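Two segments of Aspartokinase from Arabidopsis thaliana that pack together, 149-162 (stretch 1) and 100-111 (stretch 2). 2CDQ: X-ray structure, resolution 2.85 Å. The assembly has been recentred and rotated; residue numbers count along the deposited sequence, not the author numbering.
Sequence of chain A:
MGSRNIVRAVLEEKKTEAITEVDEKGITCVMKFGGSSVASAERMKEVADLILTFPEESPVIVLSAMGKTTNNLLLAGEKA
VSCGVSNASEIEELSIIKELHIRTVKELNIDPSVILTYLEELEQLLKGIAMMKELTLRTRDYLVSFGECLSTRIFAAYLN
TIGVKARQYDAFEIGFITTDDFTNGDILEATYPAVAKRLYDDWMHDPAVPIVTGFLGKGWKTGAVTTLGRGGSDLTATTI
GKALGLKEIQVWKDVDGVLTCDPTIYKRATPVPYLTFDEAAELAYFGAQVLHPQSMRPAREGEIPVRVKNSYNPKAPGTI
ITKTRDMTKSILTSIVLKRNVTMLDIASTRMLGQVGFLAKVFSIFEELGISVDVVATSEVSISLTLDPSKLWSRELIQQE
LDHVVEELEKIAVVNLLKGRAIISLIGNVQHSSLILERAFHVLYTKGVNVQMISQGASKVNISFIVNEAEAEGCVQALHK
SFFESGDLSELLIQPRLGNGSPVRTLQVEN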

ATOM      1  N   CYS A 149      -9.850 -19.408  34.264  1.00 59.99           N
ATOM      2  CA  CYS A 149     -10.672 -19.756  35.417  1.00 59.88           C
ATOM      3  C   CYS A 149      -9.959 -20.738  36.335  1.00 59.56           C
ATOM      4  O   CYS A 149     -10.032 -20.613  37.559  1.00 59.67           O
ATOM      5  CB  CYS A 149     -12.021 -20.310  34.978  1.00 59.95           C
ATOM      6  SG  CYS A 149     -13.096 -19.032  34.325  1.00 60.91           S
ATOM      7  N   LEU A 150      -9.269 -21.709  35.737  1.00 59.03           N
ATOM      8  CA  LEU A 150      -8.442 -22.635  36.487  1.00 58.40           C
ATOM      9  C   LEU A 150      -7.237 -21.896  37.051  1.00 58.51           C
ATOM     10  O   LEU A 150      -7.000 -21.894  38.262  1.00 58.52           O
ATOM     11  CB  LEU A 150      -7.987 -23.776  35.592  1.00 57.90           C
ATOM     12  CG  LEU A 150      -9.027 -24.829  35.240  1.00 57.59           C
ATOM     13  CD1 LEU A 150      -8.558 -25.607  34.030  1.00 57.76           C
ATOM     14  CD2 LEU A 150      -9.278 -25.761  36.406  1.00 57.67           C
ATOM     15  N   SER A 151      -6.500 -21.249  36.154  1.00 58.56           N
ATOM     16  CA  SER A 151      -5.270 -20.543  36.478  1.00 58.61           C
ATOM     17  C   SER A 151      -5.391 -19.659  37.717  1.00 58.43           C
ATOM     18  O   SER A 151      -4.670 -19.855  38.696  1.00 58.49           O
ATOM     19  CB  SER A 151      -4.843 -19.710  35.278  1.00 58.64           C
ATOM     20  OG  SER A 151      -3.676 -18.974  35.573  1.00 60.22           O
ATOM     21  N   THR A 152      -6.304 -18.691  37.669  1.00 58.25           N
ATOM     22  CA  THR A 152      -6.509 -17.761  38.780  1.00 57.93           C
ATOM     23  C   THR A 152      -6.864 -18.451  40.101  1.00 57.91           C
ATOM     24  O   THR A 152      -6.327 -18.084  41.147  1.00 58.04           O
ATOM     25  CB  THR A 152      -7.576 -16.690  38.457  1.00 57.94           C
ATOM     26  OG1 THR A 152      -8.712 -17.301  37.827  1.00 57.24           O
ATOM     27  CG2 THR A 152      -6.995 -15.633  37.544  1.00 57.79           C
ATOM     28  N   ARG A 153      -7.754 -19.447  40.039  1.00 57.61           N
ATOM     29  CA  ARG A 153      -8.224 -20.166  41.235  1.00 57.25           C
ATOM     30  C   ARG A 153      -7.121 -20.946  41.959  1.00 57.00           C
ATOM     31  O   ARG A 153      -7.076 -20.969  43.191  1.00 56.92           O
ATOM     32  CB  ARG A 153      -9.400 -21.083  40.900  1.00 57.17           C
ATOM     33  CG  ARG A 153     -10.732 -20.365  40.892  1.00 57.36           C
ATOM     34  CD  ARG A 153     -11.867 -21.259  40.410  1.00 57.52           C
ATOM     35  NE  ARG A 153     -13.134 -20.534  40.381  1.00 58.06           N
ATOM     36  CZ  ARG A 153     -13.492 -19.671  39.431  1.00 59.39           C
ATOM     37  NH1 ARG A 153     -12.691 -19.411  38.406  1.00 60.42           N
ATOM     38  NH2 ARG A 153     -14.665 -19.064  39.502  1.00 60.25           N
ATOM     39  N   ILE A 154      -6.244 -21.582  41.188  1.00 56.73           N
ATOM     40  CA  ILE A 154      -5.080 -22.256  41.749  1.00 56.42           C
ATOM     41  C   ILE A 154      -4.203 -21.234  42.470  1.00 56.77           C
ATOM     42  O   ILE A 154      -3.883 -21.402  43.651  1.00 56.85           O
ATOM     43  CB  ILE A 154      -4.277 -23.023  40.670  1.00 56.08           C
ATOM     44  CG1 ILE A 154      -5.051 -24.266  40.229  1.00 55.90           C
ATOM     45  CG2 ILE A 154      -2.917 -23.424  41.193  1.00 55.05           C
ATOM     46  CD1 ILE A 154      -4.542 -24.922  38.962  1.00 55.88           C
ATOM     47  N   PHE A 155      -3.850 -20.157  41.773  1.00 56.96           N
ATOM     48  CA  PHE A 155      -2.944 -19.164  42.337  1.00 57.27           C
ATOM     49  C   PHE A 155      -3.527 -18.476  43.573  1.00 57.29           C
ATOM     50  O   PHE A 155      -2.824 -18.290  44.571  1.00 57.42           O
ATOM     51  CB  PHE A 155      -2.524 -18.140  41.282  1.00 57.30           C
ATOM     52  CG  PHE A 155      -1.312 -17.345  41.662  1.00 57.88           C
ATOM     53  CD1 PHE A 155      -0.048 -17.933  41.657  1.00 58.77           C
ATOM     54  CD2 PHE A 155      -1.426 -16.011  42.025  1.00 58.50           C
ATOM     55  CE1 PHE A 155       1.084 -17.200  42.014  1.00 59.18           C
ATOM     56  CE2 PHE A 155      -0.299 -15.266  42.378  1.00 59.09           C
ATOM     57  CZ  PHE A 155       0.957 -15.863  42.374  1.00 59.08           C
ATOM     58  N   ALA A 156      -4.810 -18.118  43.508  1.00 57.15           N
ATOM     59  CA  ALA A 156      -5.478 -17.450  44.623  1.00 57.21           C
ATOM     60  C   ALA A 156      -5.461 -18.326  45.874  1.00 57.17           C
ATOM     61  O   ALA A 156      -5.071 -17.870  46.955  1.00 57.18           O
ATOM     62  CB  ALA A 156      -6.903 -17.074  44.252  1.00 57.26           C
ATOM     63  N   ALA A 157      -5.868 -19.585  45.707  1.00 56.92           N
ATOM     64  CA  ALA A 157      -5.850 -20.564  46.788  1.00 56.56           C
ATOM     65  C   ALA A 157      -4.449 -20.717  47.368  1.00 56.55           C
ATOM     66  O   ALA A 157      -4.288 -20.765  48.587  1.00 56.59           O
ATOM     67  CB  ALA A 157      -6.382 -21.900  46.307  1.00 56.31           C
ATOM     68  N   TYR A 158      -3.441 -20.765  46.495  1.00 56.66           N
ATOM     69  CA  TYR A 158      -2.043 -20.909  46.929  1.00 56.67           C
ATOM     70  C   TYR A 158      -1.550 -19.735  47.777  1.00 56.88           C
ATOM     71  O   TYR A 158      -0.904 -19.948  48.805  1.00 56.98           O
ATOM     72  CB  TYR A 158      -1.104 -21.155  45.739  1.00 56.46           C
ATOM     73  CG  TYR A 158       0.364 -21.137  46.105  1.00 56.10           C
ATOM     74  CD1 TYR A 158       0.920 -22.138  46.908  1.00 56.06           C
ATOM     75  CD2 TYR A 158       1.199 -20.114  45.654  1.00 56.09           C
ATOM     76  CE1 TYR A 158       2.280 -22.117  47.260  1.00 56.10           C
ATOM     77  CE2 TYR A 158       2.554 -20.085  45.991  1.00 56.76           C
ATOM     78  CZ  TYR A 158       3.087 -21.089  46.793  1.00 56.75           C
ATOM     79  OH  TYR A 158       4.425 -21.053  47.123  1.00 56.92           O
ATOM     80  N   LEU A 159      -1.850 -18.507  47.354  1.00 57.05           N
ATOM     81  CA  LEU A 159      -1.495 -17.327  48.146  1.00 57.46           C
ATOM     82  C   LEU A 159      -2.044 -17.399  49.588  1.00 58.05           C
ATOM     83  O   LEU A 159      -1.316 -17.129  50.550  1.00 57.82           O
ATOM     84  CB  LEU A 159      -1.938 -16.036  47.447  1.00 57.16           C
ATOM     85  CG  LEU A 159      -1.090 -15.521  46.273  1.00 56.49           C
ATOM     86  CD1 LEU A 159      -1.705 -14.254  45.685  1.00 54.85           C
ATOM     87  CD2 LEU A 159       0.371 -15.271  46.672  1.00 55.45           C
ATOM     88  N   ASN A 160      -3.316 -17.785  49.719  1.00 58.75           N
ATOM     89  CA  ASN A 160      -3.974 -17.956  51.021  1.00 59.51           C
ATOM     90  C   ASN A 160      -3.348 -19.078  51.863  1.00 59.94           C
ATOM     91  O   ASN A 160      -3.391 -19.049  53.099  1.00 59.96           O
ATOM     92  CB  ASN A 160      -5.477 -18.204  50.833  1.00 59.56           C
ATOM     93  CG  ASN A 160      -6.185 -17.041  50.142  1.00 60.04           C
ATOM     94  OD1 ASN A 160      -6.291 -15.937  50.688  1.00 60.52           O
ATOM     95  ND2 ASN A 160      -6.682 -17.293  48.936  1.00 60.54           N
ATOM     96  N   THR A 161      -2.773 -20.061  51.174  1.00 60.37           N
ATOM     97  CA  THR A 161      -2.030 -21.144  51.802  1.00 60.66           C
ATOM     98  C   THR A 161      -0.810 -20.596  52.547  1.00 60.83           C
ATOM     99  O   THR A 161      -0.507 -21.037  53.655  1.00 60.84           O
ATOM    100  CB  THR A 161      -1.630 -22.205  50.729  1.00 60.73           C
ATOM    101  OG1 THR A 161      -2.764 -23.038  50.451  1.00 61.04           O
ATOM    102  CG2 THR A 161      -0.440 -23.084  51.158  1.00 60.61           C
ATOM    103  N   ILE A 162      -0.144 -19.611  51.949  1.00 61.11           N
ATOM    104  CA  ILE A 162       1.163 -19.147  52.428  1.00 61.40           C
ATOM    105  C   ILE A 162       1.134 -17.804  53.188  1.00 61.79           C
ATOM    106  O   ILE A 162       2.183 -17.188  53.419  1.00 61.91           O
ATOM    107  CB  ILE A 162       2.219 -19.122  51.269  1.00 61.40           C
ATOM    108  CG1 ILE A 162       1.905 -18.027  50.238  1.00 60.93           C
ATOM    109  CG2 ILE A 162       2.310 -20.493  50.588  1.00 61.36           C
ATOM    110  CD1 ILE A 162       3.104 -17.606  49.401  1.00 60.35           C
TER
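Stretch 2 100-111: LHIRTVKELNID

Two CH-pi contacts of opposite sense mark this interface: near its start Leu 150 of stretch 1 lies over a face of the His 101 ring, and farther along Leu 108 of stretch 2 lies over a face of the Tyr 158 ring. Leu 150 CD1 is 3.8 Å from the centroid of the His 101 ring, 9° off the ring normal; Leu 108 CD2 is 3.8 Å from the centroid of the Tyr 158 ring, 20° off. Stretch 2 enters as a helix already under way and runs alongside helix 149-161 in the same direction, the axes 7° apart and 10.7 Å at closest approach. The nearest CA pairs recur along about two turns, with a slip of one residue at the last: CA to CA, Leu 150 is 7.7 Å from His 101, Ile 154 6.8 Å from Val 105 and Tyr 158 6.3 Å from Leu 108. Ile 154 is the knob of the contact, its side chain set among His 101, Thr 104, Val 105 and Leu 108. Its CD1 meets the edge of the His 101 ring, 3.5 Å from His 101 CD2, while its CG2 lies 3.8 Å from Thr 104 CG2 and 3.7 Å from Leu 108 CD1. At Asn 109 the backbone turns to positive phi in a Schellman motif, with Asn 109 N bonded to Lys 106 O (3.2 Å) and Ile 110 N to Val 105 O (3.1 Å). Beyond this turn Ile 110, in extended conformation, packs back on stretch 1: its CG2 is 3.6 Å from Ala 157 CB, and its CD1 is 3.7 Å from Tyr 158 CB and 3.3 Å from Ile 154 O. No hydrogen bond crosses between the stretches; the contact, 515 Å² summed over both sides, is largely apolar.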

ATOM      1  N   LEU A 100      -2.034 -31.548  34.296  1.00 58.49           N
ATOM      2  CA  LEU A 100      -1.269 -30.348  34.663  1.00 57.91           C
ATOM      3  C   LEU A 100      -1.876 -29.700  35.902  1.00 57.95           C
ATOM      4  O   LEU A 100      -1.167 -29.379  36.859  1.00 58.02           O
ATOM      5  CB  LEU A 100      -1.236 -29.331  33.523  1.00 57.68           C
ATOM      6  CG  LEU A 100      -0.107 -28.289  33.394  1.00 57.00           C
ATOM      7  CD1 LEU A 100      -0.551 -27.129  32.517  1.00 55.91           C
ATOM      8  CD2 LEU A 100       0.407 -27.740  34.704  1.00 56.59           C
ATOM      9  N   HIS A 101      -3.194 -29.535  35.888  1.00 57.81           N
ATOM     10  CA  HIS A 101      -3.893 -28.834  36.952  1.00 57.75           C
ATOM     11  C   HIS A 101      -4.058 -29.671  38.218  1.00 58.06           C
ATOM     12  O   HIS A 101      -3.925 -29.152  39.335  1.00 58.19           O
ATOM     13  CB  HIS A 101      -5.220 -28.280  36.437  1.00 57.43           C
ATOM     14  CG  HIS A 101      -5.043 -27.172  35.450  1.00 56.80           C
ATOM     15  ND1 HIS A 101      -4.816 -27.400  34.109  1.00 56.17           N
ATOM     16  CD2 HIS A 101      -5.006 -25.829  35.614  1.00 56.43           C
ATOM     17  CE1 HIS A 101      -4.673 -26.243  33.487  1.00 55.80           C
ATOM     18  NE2 HIS A 101      -4.781 -25.273  34.377  1.00 55.60           N
ATOM     19  N   ILE A 102      -4.325 -30.964  38.041  1.00 58.31           N
ATOM     20  CA  ILE A 102      -4.365 -31.907  39.163  1.00 58.47           C
ATOM     21  C   ILE A 102      -3.004 -31.955  39.874  1.00 58.72           C
ATOM     22  O   ILE A 102      -2.942 -31.897  41.104  1.00 58.85           O
ATOM     23  CB  ILE A 102      -4.836 -33.320  38.714  1.00 58.40           C
ATOM     24  CG1 ILE A 102      -6.352 -33.318  38.471  1.00 57.77           C
ATOM     25  CG2 ILE A 102      -4.456 -34.380  39.747  1.00 58.24           C
ATOM     26  CD1 ILE A 102      -6.875 -34.503  37.673  1.00 56.48           C
ATOM     27  N   ARG A 103      -1.929 -32.026  39.091  1.00 58.90           N
ATOM     28  CA  ARG A 103      -0.563 -32.076  39.624  1.00 59.26           C
ATOM     29  C   ARG A 103      -0.119 -30.757  40.280  1.00 59.21           C
ATOM     30  O   ARG A 103       0.589 -30.775  41.289  1.00 59.14           O
ATOM     31  CB  ARG A 103       0.421 -32.485  38.519  1.00 59.38           C
ATOM     32  CG  ARG A 103       1.810 -32.884  39.007  1.00 60.16           C
ATOM     33  CD  ARG A 103       2.639 -33.577  37.918  1.00 61.51           C
ATOM     34  NE  ARG A 103       2.611 -32.864  36.640  1.00 63.00           N
ATOM     35  CZ  ARG A 103       3.309 -31.764  36.365  1.00 63.68           C
ATOM     36  NH1 ARG A 103       4.107 -31.223  37.277  1.00 64.42           N
ATOM     37  NH2 ARG A 103       3.204 -31.199  35.169  1.00 63.93           N
ATOM     38  N   THR A 104      -0.530 -29.630  39.703  1.00 59.12           N
ATOM     39  CA  THR A 104      -0.203 -28.307  40.241  1.00 59.01           C
ATOM     40  C   THR A 104      -0.842 -28.105  41.616  1.00 59.28           C
ATOM     41  O   THR A 104      -0.224 -27.558  42.532  1.00 59.05           O
ATOM     42  CB  THR A 104      -0.657 -27.182  39.277  1.00 58.99           C
ATOM     43  OG1 THR A 104      -0.072 -27.394  37.988  1.00 58.09           O
ATOM     44  CG2 THR A 104      -0.242 -25.801  39.794  1.00 58.62           C
ATOM     45  N   VAL A 105      -2.090 -28.546  41.736  1.00 59.68           N
ATOM     46  CA  VAL A 105      -2.809 -28.553  43.002  1.00 60.17           C
ATOM     47  C   VAL A 105      -2.060 -29.405  44.039  1.00 60.71           C
ATOM     48  O   VAL A 105      -1.889 -28.994  45.196  1.00 60.67           O
ATOM     49  CB  VAL A 105      -4.253 -29.064  42.783  1.00 59.99           C
ATOM     50  CG1 VAL A 105      -4.865 -29.592  44.072  1.00 59.72           C
ATOM     51  CG2 VAL A 105      -5.107 -27.965  42.187  1.00 60.05           C
ATOM     52  N   LYS A 106      -1.604 -30.580  43.603  1.00 61.31           N
ATOM     53  CA  LYS A 106      -0.857 -31.510  44.446  1.00 61.95           C
ATOM     54  C   LYS A 106       0.364 -30.814  45.048  1.00 62.23           C
ATOM     55  O   LYS A 106       0.560 -30.834  46.260  1.00 62.25           O
ATOM     56  CB  LYS A 106      -0.418 -32.735  43.626  1.00 62.05           C
ATOM     57  CG  LYS A 106      -0.131 -34.004  44.435  1.00 62.21           C
ATOM     58  CD  LYS A 106       1.210 -34.655  44.042  1.00 63.25           C
ATOM     59  CE  LYS A 106       1.286 -35.090  42.566  1.00 63.54           C
ATOM     60  NZ  LYS A 106       2.706 -35.180  42.078  1.00 62.62           N
ATOM     61  N   GLU A 107       1.162 -30.184  44.192  1.00 62.70           N
ATOM     62  CA  GLU A 107       2.417 -29.571  44.605  1.00 63.32           C
ATOM     63  C   GLU A 107       2.234 -28.306  45.434  1.00 63.35           C
ATOM     64  O   GLU A 107       3.000 -28.050  46.360  1.00 63.54           O
ATOM     65  CB  GLU A 107       3.298 -29.269  43.396  1.00 63.37           C
ATOM     66  CG  GLU A 107       4.609 -28.616  43.775  1.00 65.22           C
ATOM     67  CD  GLU A 107       5.531 -28.395  42.601  1.00 68.37           C
ATOM     68  OE1 GLU A 107       6.506 -27.625  42.776  1.00 69.42           O
ATOM     69  OE2 GLU A 107       5.289 -28.978  41.515  1.00 69.16           O
ATOM     70  N   LEU A 108       1.235 -27.504  45.098  1.00 63.52           N
ATOM     71  CA  LEU A 108       1.007 -26.276  45.840  1.00 63.70           C
ATOM     72  C   LEU A 108       0.278 -26.575  47.141  1.00 64.14           C
ATOM     73  O   LEU A 108       0.095 -25.687  47.983  1.00 64.30           O
ATOM     74  CB  LEU A 108       0.260 -25.245  44.991  1.00 63.56           C
ATOM     75  CG  LEU A 108       1.043 -24.646  43.815  1.00 62.79           C
ATOM     76  CD1 LEU A 108       0.224 -23.569  43.122  1.00 62.20           C
ATOM     77  CD2 LEU A 108       2.404 -24.094  44.247  1.00 61.59           C
ATOM     78  N   ASN A 109      -0.115 -27.841  47.295  1.00 64.60           N
ATOM     79  CA  ASN A 109      -0.763 -28.344  48.505  1.00 65.03           C
ATOM     80  C   ASN A 109      -2.096 -27.641  48.814  1.00 65.31           C
ATOM     81  O   ASN A 109      -2.340 -27.192  49.942  1.00 65.18           O
ATOM     82  CB  ASN A 109       0.206 -28.286  49.688  1.00 65.00           C
ATOM     83  CG  ASN A 109      -0.247 -29.130  50.854  1.00 65.59           C
ATOM     84  OD1 ASN A 109      -0.519 -30.325  50.711  1.00 65.96           O
ATOM     85  ND2 ASN A 109      -0.326 -28.513  52.024  1.00 66.08           N
ATOM     86  N   ILE A 110      -2.948 -27.560  47.791  1.00 65.70           N
ATOM     87  CA  ILE A 110      -4.269 -26.939  47.893  1.00 66.11           C
ATOM     88  C   ILE A 110      -5.368 -27.999  47.866  1.00 66.32           C
ATOM     89  O   ILE A 110      -5.156 -29.111  47.368  1.00 66.27           O
ATOM     90  CB  ILE A 110      -4.500 -25.947  46.730  1.00 66.17           C
ATOM     91  CG1 ILE A 110      -3.523 -24.779  46.819  1.00 66.33           C
ATOM     92  CG2 ILE A 110      -5.939 -25.419  46.713  1.00 66.18           C
ATOM     93  CD1 ILE A 110      -3.323 -24.099  45.490  1.00 67.42           C
ATOM     94  N   ASP A 111      -6.533 -27.644  48.410  1.00 66.75           N
ATOM     95  CA  ASP A 111      -7.739 -28.462  48.311  1.00 67.21           C
ATOM     96  C   ASP A 111      -8.166 -28.626  46.845  1.00 67.44           C
ATOM     97  O   ASP A 111      -8.497 -27.642  46.175  1.00 67.40           O
ATOM     98  CB  ASP A 111      -8.871 -27.846  49.139  1.00 67.24           C
ATOM     99  CG  ASP A 111     -10.199 -28.544  48.919  1.00 67.89           C
ATOM    100  OD1 ASP A 111     -10.291 -29.762  49.184  1.00 68.31           O
ATOM    101  OD2 ASP A 111     -11.154 -27.873  48.474  1.00 69.10           O
TER